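Local coordinates for protein COG0778: Nitroreductase (Streptococcus pneumoniae, PDB 2B67) that binds flavin mononucleotide and, as a nitroreductase family protein, probably catalyses flavin-dependent reduction with NAD(P)H as electron donor, at residues L144-D148 with Q149-S153. Numbering follows the deposited sequence.
Sequences LALTD and QGIGS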
loop_
_atom_site.group_PDB
_atom_site.type_symbol
_atom_site.label_atom_id
_atom_site.label_comp_id
_atom_site.label_asym_id
_atom_site.label_seq_id
_atom_site.Cartn_x
_atom_site.Cartn_y
_atom_site.Cartn_z
ATOM N N LEU A 144 1.545 10.667 -0.054
ATOM C CA LEU A 144 2.397 11.319 -1.054
ATOM C C LEU A 144 1.701 12.505 -1.688
ATOM O O LEU A 144 2.317 13.577 -1.852
ATOM C CB LEU A 144 2.868 10.334 -2.140
ATOM C CG LEU A 144 3.880 9.298 -1.643
ATOM C CD1 LEU A 144 3.988 8.165 -2.700
ATOM C CD2 LEU A 144 5.212 9.962 -1.382
ATOM N N ALA A 145 0.417 12.329 -2.011
ATOM C CA ALA A 145 -0.365 13.433 -2.557
ATOM C C ALA A 145 -0.453 14.617 -1.572
ATOM O O ALA A 145 -0.344 15.765 -1.972
ATOM C CB ALA A 145 -1.774 12.961 -3.046
ATOM N N LEU A 146 -0.637 14.334 -0.287
ATOM C CA LEU A 146 -0.649 15.364 0.769
ATOM C C LEU A 146 0.695 16.081 0.853
ATOM O O LEU A 146 0.767 17.345 0.902
ATOM C CB LEU A 146 -0.983 14.719 2.130
ATOM C CG LEU A 146 -2.465 14.302 2.287
ATOM C CD1 LEU A 146 -2.738 13.462 3.554
ATOM C CD2 LEU A 146 -3.403 15.512 2.215
ATOM N N THR A 147 1.754 15.265 0.861
ATOM C CA THR A 147 3.130 15.734 0.905
ATOM C C THR A 147 3.392 16.656 -0.264
ATOM O O THR A 147 3.948 17.730 -0.079
ATOM C CB THR A 147 4.145 14.570 0.867
ATOM O OG1 THR A 147 3.948 13.711 2.002
ATOM C CG2 THR A 147 5.597 15.106 0.867
ATOM N N ASP A 148 3.013 16.223 -1.467
ATOM C CA ASP A 148 3.119 17.080 -2.653
ATOM C C ASP A 148 2.452 18.458 -2.531
ATOM O O ASP A 148 2.846 19.397 -3.203
ATOM C CB ASP A 148 2.538 16.385 -3.887
ATOM C CG ASP A 148 2.985 17.051 -5.186
ATOM O OD1 ASP A 148 2.112 17.511 -5.954
ATOM O OD2 ASP A 148 4.214 17.130 -5.408
ATOM N N GLN A 149 1.412 18.559 -1.711
ATOM C CA GLN A 149 0.783 19.829 -1.487
ATOM C C GLN A 149 1.350 20.547 -0.287
ATOM O O GLN A 149 0.821 21.568 0.092
ATOM C CB GLN A 149 -0.700 19.668 -1.260
ATOM C CG GLN A 149 -1.464 19.011 -2.365
ATOM C CD GLN A 149 -2.958 19.237 -2.177
ATOM O OE1 GLN A 149 -3.359 20.321 -1.741
ATOM N NE2 GLN A 149 -3.785 18.241 -2.516
ATOM N N GLY A 150 2.407 20.022 0.319
ATOM C CA GLY A 150 3.033 20.684 1.484
ATOM C C GLY A 150 2.344 20.360 2.806
ATOM O O GLY A 150 2.534 21.071 3.807
ATOM N N ILE A 151 1.533 19.293 2.812
ATOM C CA ILE A 151 0.745 18.905 4.005
ATOM C C ILE A 151 1.335 17.629 4.637
ATOM O O ILE A 151 1.593 16.632 3.929
ATOM C CB ILE A 151 -0.766 18.769 3.674
ATOM C CG1 ILE A 151 -1.292 20.094 3.061
ATOM C CG2 ILE A 151 -1.622 18.402 4.947
ATOM C CD1 ILE A 151 -2.675 19.994 2.395
ATOM N N GLY A 152 1.573 17.692 5.944
ATOM C CA GLY A 152 2.121 16.585 6.736
ATOM C C GLY A 152 1.015 15.593 7.059
ATOM O O GLY A 152 -0.172 15.895 6.839
ATOM N N SER A 153 1.391 14.397 7.524
ATOM C CA SER A 153 0.443 13.322 7.845
ATOM C C SER A 153 1.161 12.259 8.633
ATOM O O SER A 153 2.385 12.205 8.625
ATOM C CB SER A 153 -0.131 12.672 6.568
ATOM O OG SER A 153 0.903 12.260 5.668
HETATM O O HOH W 1 -1.545 16.309 -4.232
HETATM O O HOH W 2 2.402 14.110 4.250
#
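Leu146 and Ile151 meet where helix 124-148 ends and the chain turns back toward strand 152-156. Ile151 N donates to Leu146 O at 2.8 Å. Gln149 N also donates to Leu146 O, at 3.0 Å, from the opposite face of the carbonyl plane, so two donors grip one acceptor. Gly150 N closes the turn on Thr147 O at 2.8 Å. The packed side is mostly apolar. CB of Leu146 lies 4.3 Å from CB of Ile151. The side chain of Leu146 has CG beside its backbone N (chi1 -73°), and its CD1 comes within 4.1 Å of Ser153 CB. Val182 of strand 174-183 touches both Leu146 and Ile151, and Ala32 of helix 26-36 also packs on Leu146. A water is the polar filling here: it donates to Thr147 OG1 and Ile151 O, satisfying the latter, and hydrogen-bonds Ser153 OG. Thr147 OG1 is also bonded to Val143 O. The other side is looser. Gly150 is exposed, and Asp148 and Gln149 are partly so, though Phe6 of the second subunit packs on Ala145 and Asp148. The extended Gln149 chain runs past Ala145 O, with CG at 3.5 Å from it. Another water donates to Ala145 O and has a weak link to Gln149 NE2, whose stronger partner is Asp28 O. Gly150, with positive phi (84°), is the C' residue of a Schellman motif, which here ends the helix and leads into strand 152-156 beside the FMN pocket.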